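Local coordinates for glideosome-associated protein 50 (Plasmodium falciparum 3D7, PDB 3TGH), which belongs to the glideosome of the malaria parasite and may help assemble this invasion motor complex and fix it to the inner membrane complex, at residues S164-Y168 / K169-E173; W121-P124 / N125-Y128; P219-D223 / A224-L228; S184-K187 / K188-F192. One frame throughout, in Å; residues are numbered along the deposited sequence.

Contact 1: S164-Y168 / K169-E173; sequences SNFPY and KKIHE. With CO (cobalt (II) ion), chain D; SO4 (sulfate ion), chain C.
Lys-169 opens helix 169-189 by folding back over the loop that leads into it. Its chain bends at chi2 (-50°) and doubles back, and NZ donates to the carbonyl O of Phe-166 at 3.1 Å, tilted from the carbonyl plane. Tyr-168 holds the N-cap position, and its O takes the first helical bond from His-172 N, nearly straight at 165°. At the same end the N-H groups of Lys-169 and Lys-170 each bind a separate oxygen of a sulfate ion, probably from the crystallisation liquor; the positive end of the helix dipole would favour an anion there. Ile-171 splits its branches between two aromatic rings. CD1 runs alongside Tyr-168, 3.7 Å from its CB, while CG2 meets CE2 of Phe-166 at 3.6 Å. His-172 slides past Phe-166 in the opposite direction, its CG anti to the backbone N (chi1 164°), which carries NE2 to 2.2 Å from a cobalt ion. Val-161 O accepts from ND1 and steadies the imidazole, and two cobalt-bound waters donate to OE2 of Glu-173. The loop lies between strand 148-156 and helix 169-189, with Phe-166 edge-to-face on Trp-160 and Tyr-168 OH bonded to Pro-333 O of the C-terminal tail.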
loop_
_atom_site.group_PDB
_atom_site.type_symbol
_atom_site.label_atom_id
_atom_site.label_comp_id
_atom_site.label_asym_id
_atom_site.label_seq_id
_atom_site.Cartn_x
_atom_site.Cartn_y
_atom_site.Cartn_z
ATOM N N SER A 164 6.083 13.083 -13.731
ATOM C CA SER A 164 6.693 14.237 -14.379
ATOM C C SER A 164 6.083 15.578 -13.937
ATOM O O SER A 164 6.656 16.633 -14.223
ATOM C CB SER A 164 6.583 14.095 -15.903
ATOM O OG SER A 164 5.228 14.070 -16.300
ATOM N N ASN A 165 4.931 15.549 -13.259
ATOM C CA ASN A 165 4.291 16.781 -12.771
ATOM C C ASN A 165 4.865 17.316 -11.457
ATOM O O ASN A 165 4.641 18.476 -11.108
ATOM C CB ASN A 165 2.779 16.601 -12.628
ATOM C CG ASN A 165 2.057 16.659 -13.966
ATOM O OD1 ASN A 165 2.608 17.137 -14.951
ATOM N ND2 ASN A 165 0.826 16.177 -13.999
ATOM N N PHE A 166 5.600 16.486 -10.732
ATOM C CA PHE A 166 6.200 16.934 -9.482
ATOM C C PHE A 166 7.237 18.016 -9.771
ATOM O O PHE A 166 8.170 17.802 -10.550
ATOM C CB PHE A 166 6.828 15.776 -8.726
ATOM C CG PHE A 166 7.117 16.091 -7.294
ATOM C CD1 PHE A 166 6.082 16.210 -6.385
ATOM C CD2 PHE A 166 8.416 16.293 -6.860
ATOM C CE1 PHE A 166 6.335 16.516 -5.062
ATOM C CE2 PHE A 166 8.675 16.591 -5.530
ATOM C CZ PHE A 166 7.640 16.706 -4.636
ATOM N N PRO A 167 7.059 19.198 -9.168
ATOM C CA PRO A 167 7.841 20.356 -9.592
ATOM C C PRO A 167 9.268 20.430 -9.045
ATOM O O PRO A 167 10.081 21.178 -9.597
ATOM C CB PRO A 167 7.019 21.527 -9.061
ATOM C CG PRO A 167 6.378 21.001 -7.848
ATOM C CD PRO A 167 6.034 19.571 -8.177
ATOM N N TYR A 168 9.565 19.697 -7.972
ATOM C CA TYR A 168 10.915 19.678 -7.389
ATOM C C TYR A 168 11.712 18.520 -7.985
ATOM O O TYR A 168 11.549 17.365 -7.570
ATOM C CB TYR A 168 10.872 19.509 -5.871
ATOM C CG TYR A 168 10.397 20.704 -5.087
ATOM C CD1 TYR A 168 11.238 21.795 -4.857
ATOM C CD2 TYR A 168 9.126 20.725 -4.527
ATOM C CE1 TYR A 168 10.801 22.884 -4.122
ATOM C CE2 TYR A 168 8.686 21.804 -3.792
ATOM C CZ TYR A 168 9.526 22.880 -3.592
ATOM O OH TYR A 168 9.076 23.948 -2.855
ATOM N N LYS A 169 12.589 18.828 -8.938
ATOM C CA LYS A 169 13.290 17.785 -9.688
ATOM C C LYS A 169 14.298 16.983 -8.847
ATOM O O LYS A 169 14.434 15.774 -9.039
ATOM C CB LYS A 169 13.976 18.376 -10.927
ATOM C CG LYS A 169 13.040 19.159 -11.865
ATOM C CD LYS A 169 11.763 18.393 -12.246
ATOM C CE LYS A 169 10.859 19.238 -13.141
ATOM N NZ LYS A 169 9.486 18.669 -13.270
ATOM N N LYS A 170 14.995 17.639 -7.924
ATOM C CA LYS A 170 15.947 16.936 -7.042
ATOM C C LYS A 170 15.247 15.922 -6.121
ATOM O O LYS A 170 15.771 14.831 -5.865
ATOM C CB LYS A 170 16.733 17.932 -6.189
ATOM C CG LYS A 170 17.725 18.787 -6.963
ATOM C CD LYS A 170 18.452 19.746 -6.027
ATOM C CE LYS A 170 19.528 20.546 -6.752
ATOM N NZ LYS A 170 20.743 19.728 -7.037
ATOM N N ILE A 171 14.077 16.300 -5.613
ATOM C CA ILE A 171 13.290 15.425 -4.743
ATOM C C ILE A 171 12.745 14.260 -5.558
ATOM O O ILE A 171 12.818 13.109 -5.146
ATOM C CB ILE A 171 12.168 16.222 -4.027
ATOM C CG1 ILE A 171 12.791 17.191 -3.019
ATOM C CG2 ILE A 171 11.186 15.294 -3.316
ATOM C CD1 ILE A 171 11.796 18.212 -2.480
ATOM N N HIS A 172 12.257 14.567 -6.755
ATOM C CA HIS A 172 11.818 13.562 -7.703
ATOM C C HIS A 172 12.922 12.537 -8.013
ATOM O O HIS A 172 12.667 11.328 -8.017
ATOM C CB HIS A 172 11.332 14.287 -8.973
ATOM C CG HIS A 172 11.198 13.420 -10.177
ATOM N ND1 HIS A 172 10.027 12.764 -10.497
ATOM C CD2 HIS A 172 12.063 13.169 -11.190
ATOM C CE1 HIS A 172 10.192 12.117 -11.640
ATOM N NE2 HIS A 172 11.419 12.339 -12.074
ATOM N N GLU A 173 14.146 13.011 -8.257
ATOM C CA GLU A 173 15.272 12.113 -8.531
ATOM C C GLU A 173 15.680 11.292 -7.303
ATOM O O GLU A 173 16.037 10.117 -7.416
ATOM C CB GLU A 173 16.485 12.904 -9.039
ATOM C CG GLU A 173 16.276 13.574 -10.393
ATOM C CD GLU A 173 16.052 12.595 -11.537
ATOM O OE1 GLU A 173 16.577 11.459 -11.482
ATOM O OE2 GLU A 173 15.350 12.972 -12.502
HETATM CO CO CO D . 12.152 11.948 -14.165
HETATM S S SO4 C . 14.593 21.698 -8.035
HETATM O O1 SO4 C . 14.505 22.884 -7.188
HETATM O O2 SO4 C . 15.819 21.748 -8.829
HETATM O O3 SO4 C . 14.622 20.502 -7.190
HETATM O O4 SO4 C . 13.442 21.661 -8.939
HETATM O O HOH W 1 13.847 10.827 -13.214
HETATM O O HOH W 2 13.272 14.034 -14.348
HETATM O O HOH W 3 11.065 9.647 -14.420
#

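Contact 2: W121-P124 / N125-Y128; sequences WIMP and NYWY
Pro-124 sets its CD-CG edge over one face of the Tyr-128 ring in a CH-pi contact, the two side chains crossing at about a right angle, at the turn where the chain leaves one of the two mixed sheets of the metallophosphoesterase fold and enters the other. CD stands 3.5 Å from the centroid of the phenol ring and only 2° off its normal, while CG leans over the CB end of the same face, 3.7 Å from Tyr-128 CG. The ring reaches back beneath the proline because its CG sits between the backbone N and the carbonyl carbon (chi1 63°). Met-123 also crosses the tyrosine at about a right angle, its CG 4.1 Å from CE1; farther out, the chain bends at chi3 and carries CE to 4.3 Å from CD1 of Tyr-126. The phenol hydroxyl of Tyr-128 is bonded to Thr-78 O on strand 75-78, and its ring stacks on Phe-156 of strand 148-156, so this side chain spans both sheets. Asn-125 carries its amide forward over one face of the Trp-127 indole, with OD1 held by Thr-330 OG1. Its ND2 lies 3.3 Å above the indole plane and donates to a lone pair of Trp-127 O at 3.1 Å, a bent bond (136°) with the acceptor tilted from the amide plane.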
loop_
_atom_site.group_PDB
_atom_site.type_symbol
_atom_site.label_atom_id
_atom_site.label_comp_id
_atom_site.label_asym_id
_atom_site.label_seq_id
_atom_site.Cartn_x
_atom_site.Cartn_y
_atom_site.Cartn_z
ATOM N N TRP A 121 -0.919 5.664 12.936
ATOM C CA TRP A 121 -0.613 6.271 11.643
ATOM C C TRP A 121 0.901 6.329 11.437
ATOM O O TRP A 121 1.604 6.969 12.212
ATOM C CB TRP A 121 -1.222 7.671 11.639
ATOM C CG TRP A 121 -1.144 8.439 10.369
ATOM C CD1 TRP A 121 -0.136 9.269 9.977
ATOM C CD2 TRP A 121 -2.140 8.511 9.348
ATOM N NE1 TRP A 121 -0.430 9.835 8.765
ATOM C CE2 TRP A 121 -1.656 9.392 8.357
ATOM C CE3 TRP A 121 -3.389 7.913 9.169
ATOM C CZ2 TRP A 121 -2.381 9.689 7.206
ATOM C CZ3 TRP A 121 -4.111 8.220 8.021
ATOM C CH2 TRP A 121 -3.598 9.091 7.057
ATOM N N ILE A 122 1.389 5.637 10.407
ATOM C CA ILE A 122 2.813 5.570 10.103
ATOM C C ILE A 122 3.054 6.070 8.682
ATOM O O ILE A 122 2.527 5.512 7.716
ATOM C CB ILE A 122 3.360 4.146 10.257
ATOM C CG1 ILE A 122 3.170 3.666 11.700
ATOM C CG2 ILE A 122 4.843 4.087 9.868
ATOM C CD1 ILE A 122 3.732 2.297 11.965
ATOM N N MET A 123 3.825 7.148 8.572
ATOM C CA MET A 123 4.270 7.651 7.268
ATOM C C MET A 123 5.496 8.542 7.527
ATOM O O MET A 123 5.378 9.768 7.596
ATOM C CB MET A 123 3.155 8.419 6.545
ATOM C CG MET A 123 3.488 8.621 5.082
ATOM S SD MET A 123 2.207 9.479 4.140
ATOM C CE MET A 123 2.550 11.167 4.653
ATOM N N PRO A 124 6.675 7.922 7.707
ATOM C CA PRO A 124 7.883 8.670 8.111
ATOM C C PRO A 124 8.436 9.598 7.017
ATOM O O PRO A 124 9.180 10.543 7.315
ATOM C CB PRO A 124 8.880 7.566 8.463
ATOM C CG PRO A 124 8.426 6.385 7.699
ATOM C CD PRO A 124 6.936 6.479 7.586
ATOM N N ASN A 125 8.053 9.318 5.771
ATOM C CA ASN A 125 8.374 10.139 4.616
ATOM C C ASN A 125 7.359 9.773 3.531
ATOM O O ASN A 125 6.612 8.796 3.687
ATOM C CB ASN A 125 9.806 9.884 4.138
ATOM C CG ASN A 125 10.242 10.848 3.033
ATOM O OD1 ASN A 125 9.921 12.032 3.069
ATOM N ND2 ASN A 125 10.959 10.329 2.040
ATOM N N TYR A 126 7.326 10.551 2.455
ATOM C CA TYR A 126 6.398 10.299 1.349
ATOM C C TYR A 126 6.688 8.955 0.667
ATOM O O TYR A 126 5.782 8.350 0.096
ATOM C CB TYR A 126 6.441 11.459 0.353
ATOM C CG TYR A 126 6.067 12.785 0.986
ATOM C CD1 TYR A 126 4.763 13.024 1.417
ATOM C CD2 TYR A 126 7.027 13.769 1.220
ATOM C CE1 TYR A 126 4.413 14.218 2.034
ATOM C CE2 TYR A 126 6.681 14.978 1.842
ATOM C CZ TYR A 126 5.371 15.192 2.238
ATOM O OH TYR A 126 5.003 16.371 2.852
ATOM N N TRP A 127 7.943 8.507 0.740
ATOM C CA TRP A 127 8.355 7.178 0.321
ATOM C C TRP A 127 9.263 6.597 1.407
ATOM O O TRP A 127 10.026 7.333 2.050
ATOM C CB TRP A 127 9.077 7.200 -1.035
ATOM C CG TRP A 127 10.377 7.952 -1.032
ATOM C CD1 TRP A 127 11.625 7.435 -0.889
ATOM C CD2 TRP A 127 10.535 9.364 -1.172
ATOM N NE1 TRP A 127 12.563 8.447 -0.934
ATOM C CE2 TRP A 127 11.911 9.642 -1.103
ATOM C CE3 TRP A 127 9.638 10.427 -1.359
ATOM C CZ2 TRP A 127 12.418 10.939 -1.199
ATOM C CZ3 TRP A 127 10.137 11.714 -1.451
ATOM C CH2 TRP A 127 11.516 11.961 -1.374
ATOM N N TYR A 128 9.181 5.288 1.609
ATOM C CA TYR A 128 9.928 4.619 2.687
ATOM C C TYR A 128 9.839 3.096 2.535
ATOM O O TYR A 128 9.326 2.585 1.530
ATOM C CB TYR A 128 9.425 5.084 4.076
ATOM C CG TYR A 128 7.974 4.748 4.393
ATOM C CD1 TYR A 128 6.938 5.547 3.922
ATOM C CD2 TYR A 128 7.645 3.644 5.191
ATOM C CE1 TYR A 128 5.619 5.246 4.185
ATOM C CE2 TYR A 128 6.321 3.337 5.483
ATOM C CZ TYR A 128 5.307 4.137 4.960
ATOM O OH TYR A 128 3.995 3.850 5.245
#

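Contact 3: P219-D223 / A224-L228; sequences PLLKD and AEVDL
This is a C-terminal helix cap, a Schellman motif ending helix 218-223 just before strand 228-231 in one of the two mixed sheets. Leu-221 O and Val-226 N form its long closing bond, 3.0 Å and almost straight at 174°. Inside it, Glu-225 N donates to Lys-222 O at 3.1 Å, although the donor stands well above that carbonyl plane. The chain leaves the helix at Glu-225, whose phi is positive (57°). Ala-224 N still makes the last regular bond, to Leu-220 O at 3.2 Å. Across the turn, the side chains of Leu-221 and Val-226 meet apolar to apolar: Val-226 directs CG2 at its partner, reaching Leu-221 CD2 at 4.0 Å and approaching Leu-221 O at 3.5 Å. The valine puts CG1 anti to its backbone N (chi1 164°), leaving CG2 as the branch that faces the helix. Both residues also touch Val-195 of strand 192-196, while Leu-220 packs on Trp-176, Lys-180 and Leu-183 of helix 169-189. A helix end closed by a hydrophobic pair astride the turn is the classic form of the Schellman motif, used here to hand the chain from helix to strand.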
loop_
_atom_site.group_PDB
_atom_site.type_symbol
_atom_site.label_atom_id
_atom_site.label_comp_id
_atom_site.label_asym_id
_atom_site.label_seq_id
_atom_site.Cartn_x
_atom_site.Cartn_y
_atom_site.Cartn_z
ATOM N N PRO A 219 9.853 -1.888 -15.091
ATOM C CA PRO A 219 11.112 -2.605 -15.315
ATOM C C PRO A 219 11.936 -2.818 -14.040
ATOM O O PRO A 219 12.583 -3.861 -13.901
ATOM C CB PRO A 219 11.861 -1.700 -16.302
ATOM C CG PRO A 219 10.784 -0.956 -17.007
ATOM C CD PRO A 219 9.750 -0.701 -15.957
ATOM N N LEU A 220 11.900 -1.852 -13.122
ATOM C CA LEU A 220 12.563 -2.000 -11.816
ATOM C C LEU A 220 11.912 -3.091 -10.967
ATOM O O LEU A 220 12.598 -3.835 -10.266
ATOM C CB LEU A 220 12.545 -0.683 -11.030
ATOM C CG LEU A 220 13.224 0.536 -11.663
ATOM C CD1 LEU A 220 13.048 1.741 -10.761
ATOM C CD2 LEU A 220 14.700 0.294 -11.946
ATOM N N LEU A 221 10.586 -3.171 -11.013
ATOM C CA LEU A 221 9.855 -4.176 -10.245
ATOM C C LEU A 221 10.134 -5.577 -10.781
ATOM O O LEU A 221 10.338 -6.513 -10.009
ATOM C CB LEU A 221 8.352 -3.891 -10.268
ATOM C CG LEU A 221 7.877 -2.528 -9.770
ATOM C CD1 LEU A 221 6.355 -2.473 -9.832
ATOM C CD2 LEU A 221 8.368 -2.225 -8.358
ATOM N N LYS A 222 10.158 -5.714 -12.104
ATOM C CA LYS A 222 10.431 -7.006 -12.740
ATOM C C LYS A 222 11.871 -7.447 -12.487
ATOM O O LYS A 222 12.115 -8.613 -12.198
ATOM C CB LYS A 222 10.157 -6.952 -14.251
ATOM C CG LYS A 222 8.683 -6.994 -14.618
ATOM C CD LYS A 222 8.497 -6.880 -16.131
ATOM C CE LYS A 222 7.032 -6.897 -16.523
ATOM N NZ LYS A 222 6.842 -6.467 -17.939
ATOM N N ASP A 223 12.812 -6.510 -12.574
ATOM C CA ASP A 223 14.223 -6.809 -12.312
ATOM C C ASP A 223 14.424 -7.343 -10.892
ATOM O O ASP A 223 15.263 -8.226 -10.673
ATOM C CB ASP A 223 15.095 -5.567 -12.530
ATOM C CG ASP A 223 16.534 -5.778 -12.082
ATOM O OD1 ASP A 223 17.287 -6.467 -12.801
ATOM O OD2 ASP A 223 16.906 -5.265 -11.003
ATOM N N ALA A 224 13.656 -6.810 -9.939
ATOM C CA ALA A 224 13.737 -7.238 -8.539
ATOM C C ALA A 224 12.815 -8.412 -8.177
ATOM O O ALA A 224 12.791 -8.838 -7.028
ATOM C CB ALA A 224 13.465 -6.052 -7.610
ATOM N N GLU A 225 12.073 -8.936 -9.150
ATOM C CA GLU A 225 11.154 -10.062 -8.935
ATOM C C GLU A 225 10.113 -9.773 -7.848
ATOM O O GLU A 225 9.823 -10.621 -6.992
ATOM C CB GLU A 225 11.921 -11.346 -8.617
ATOM C CG GLU A 225 12.919 -11.764 -9.686
ATOM C CD GLU A 225 13.370 -13.200 -9.508
ATOM O OE1 GLU A 225 12.545 -14.115 -9.729
ATOM O OE2 GLU A 225 14.544 -13.415 -9.139
ATOM N N VAL A 226 9.560 -8.565 -7.896
ATOM C CA VAL A 226 8.522 -8.145 -6.978
ATOM C C VAL A 226 7.297 -9.052 -7.112
ATOM O O VAL A 226 6.923 -9.452 -8.218
ATOM C CB VAL A 226 8.155 -6.662 -7.232
ATOM C CG1 VAL A 226 6.830 -6.286 -6.579
ATOM C CG2 VAL A 226 9.308 -5.766 -6.756
ATOM N N ASP A 227 6.680 -9.368 -5.981
ATOM C CA ASP A 227 5.525 -10.262 -5.948
ATOM C C ASP A 227 4.217 -9.529 -6.228
ATOM O O ASP A 227 3.442 -9.943 -7.100
ATOM C CB ASP A 227 5.453 -10.962 -4.588
ATOM C CG ASP A 227 6.641 -11.871 -4.344
ATOM O OD1 ASP A 227 6.746 -12.915 -5.027
ATOM O OD2 ASP A 227 7.477 -11.540 -3.475
ATOM N N LEU A 228 3.983 -8.447 -5.486
ATOM C CA LEU A 228 2.747 -7.666 -5.558
ATOM C C LEU A 228 3.039 -6.174 -5.674
ATOM O O LEU A 228 3.868 -5.645 -4.933
ATOM C CB LEU A 228 1.934 -7.833 -4.278
ATOM C CG LEU A 228 0.874 -8.910 -4.091
ATOM C CD1 LEU A 228 1.391 -10.284 -4.408
ATOM C CD2 LEU A 228 0.366 -8.818 -2.660
#

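Contact 4: S184-K187 / K188-F192; sequences SVAK and KIADF
The backbone of helix 169-189 unwinds here, its last carbonyls shared between i+3 and i+4 donors before Ala-190 leaves helical angles, in the beta-alpha-beta unit of strand 148-156, this helix and strand 192-196. Val-185 O receives Lys-188 N at 2.9 Å, and Ile-189 N only weakly. Ala-186 O likewise has a weak bond from Ile-189 N and a firmer one from Ala-190 N at 2.9 Å. With two donors on each, both carbonyls at the fraying end keep partners. Among the side chains, Val-185 and Ile-189 lie next to one another and point the same way. Ile-189 places CG1 between its backbone N and carbonyl carbon (chi1 69°), which folds the branch back along the helix, CG1 coming within 3.5 Å of Val-185 O. Both residues also touch His-320 of helix 317-321, and Ile-189 reaches Phe-131 of strand 128-136. On another side Ala-186 and Ala-190, with methyl groups 4.3 Å apart, rest on Ala-153 of strand 148-156; their small size is consistent with a close approach of the helix end to the sheet. Lys-188 passes CG within 3.6 Å of Ser-184 O, and the chain bends at chi2 beyond it. The tightest meeting of two side chains across the turn is terminal: Val-185 CG1 to Ile-189 CD1, 3.6 Å.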
loop_
_atom_site.group_PDB
_atom_site.type_symbol
_atom_site.label_atom_id
_atom_site.label_comp_id
_atom_site.label_asym_id
_atom_site.label_seq_id
_atom_site.Cartn_x
_atom_site.Cartn_y
_atom_site.Cartn_z
ATOM N N SER A 184 17.186 -3.000 -4.841
ATOM C CA SER A 184 18.496 -3.655 -4.893
ATOM C C SER A 184 18.804 -4.451 -3.621
ATOM O O SER A 184 19.376 -5.540 -3.688
ATOM C CB SER A 184 19.597 -2.621 -5.124
ATOM O OG SER A 184 20.852 -3.255 -5.276
ATOM N N VAL A 185 18.424 -3.905 -2.472
ATOM C CA VAL A 185 18.595 -4.599 -1.194
ATOM C C VAL A 185 17.583 -5.736 -1.063
ATOM O O VAL A 185 17.949 -6.855 -0.703
ATOM C CB VAL A 185 18.478 -3.634 0.000
ATOM C CG1 VAL A 185 18.451 -4.400 1.328
ATOM C CG2 VAL A 185 19.629 -2.630 -0.016
ATOM N N ALA A 186 16.319 -5.461 -1.378
ATOM C CA ALA A 186 15.257 -6.460 -1.263
ATOM C C ALA A 186 15.575 -7.717 -2.069
ATOM O O ALA A 186 15.303 -8.832 -1.615
ATOM C CB ALA A 186 13.904 -5.868 -1.694
ATOM N N LYS A 187 16.153 -7.530 -3.257
ATOM C CA LYS A 187 16.617 -8.637 -4.112
ATOM C C LYS A 187 17.559 -9.596 -3.401
ATOM O O LYS A 187 17.560 -10.799 -3.676
ATOM C CB LYS A 187 17.367 -8.094 -5.339
ATOM C CG LYS A 187 16.484 -7.610 -6.442
ATOM C CD LYS A 187 17.245 -6.743 -7.437
ATOM C CE LYS A 187 18.159 -7.560 -8.321
ATOM N NZ LYS A 187 18.802 -6.701 -9.356
ATOM N N LYS A 188 18.379 -9.052 -2.511
ATOM C CA LYS A 188 19.408 -9.825 -1.831
ATOM C C LYS A 188 18.931 -10.467 -0.526
ATOM O O LYS A 188 19.507 -11.464 -0.096
ATOM C CB LYS A 188 20.613 -8.926 -1.542
ATOM C CG LYS A 188 21.312 -8.379 -2.783
ATOM C CD LYS A 188 22.135 -9.452 -3.485
ATOM C CE LYS A 188 23.279 -8.850 -4.289
ATOM N NZ LYS A 188 24.164 -9.906 -4.860
ATOM N N ILE A 189 17.899 -9.911 0.114
ATOM C CA ILE A 189 17.526 -10.378 1.463
ATOM C C ILE A 189 16.048 -10.716 1.707
ATOM O O ILE A 189 15.718 -11.246 2.767
ATOM C CB ILE A 189 18.008 -9.385 2.559
ATOM C CG1 ILE A 189 17.230 -8.070 2.510
ATOM C CG2 ILE A 189 19.515 -9.135 2.420
ATOM C CD1 ILE A 189 17.650 -7.084 3.593
ATOM N N ALA A 190 15.170 -10.448 0.740
ATOM C CA ALA A 190 13.738 -10.652 0.946
ATOM C C ALA A 190 13.165 -11.800 0.112
ATOM O O ALA A 190 13.355 -11.858 -1.110
ATOM C CB ALA A 190 12.982 -9.361 0.659
ATOM N N ASP A 191 12.441 -12.695 0.778
ATOM C CA ASP A 191 11.748 -13.802 0.109
ATOM C C ASP A 191 10.459 -13.315 -0.548
ATOM O O ASP A 191 9.989 -13.900 -1.538
ATOM C CB ASP A 191 11.455 -14.907 1.116
ATOM C CG ASP A 191 12.712 -15.390 1.819
ATOM O OD1 ASP A 191 13.477 -16.176 1.215
ATOM O OD2 ASP A 191 12.952 -14.947 2.963
ATOM N N PHE A 192 9.893 -12.252 0.021
ATOM C CA PHE A 192 8.704 -11.587 -0.501
ATOM C C PHE A 192 8.978 -10.090 -0.637
ATOM O O PHE A 192 9.549 -9.476 0.267
ATOM C CB PHE A 192 7.524 -11.762 0.453
ATOM C CG PHE A 192 7.116 -13.191 0.681
ATOM C CD1 PHE A 192 7.467 -13.851 1.851
ATOM C CD2 PHE A 192 6.349 -13.863 -0.257
ATOM C CE1 PHE A 192 7.067 -15.172 2.066
ATOM C CE2 PHE A 192 5.950 -15.177 -0.050
ATOM C CZ PHE A 192 6.311 -15.828 1.111
#

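Along the chain the order is contact 2, contact 1, contact 4, contact 3. Contacts 1 and 4 mark the two ends of helix 169-189, their centres 27 Å apart, so the helix runs from the cobalt-binding end to the far end of its beta-alpha-beta unit. Contact 2, the passage between the two sheets, touches contact 1 where Ile-171 CG2 packs 3.9 Å from Trp-127 CH2. Contacts 3 and 4, with centres 10 Å apart, are helix ends leading into the adjacent parallel strands 228-231 and 192-196. Asp-223 OD2 and Lys-187 NZ tie them by a 2.9 Å salt bridge. Of the four, contact 1 alone holds a metal ligand; the others lie at passages between helices and strands of the phosphatase fold.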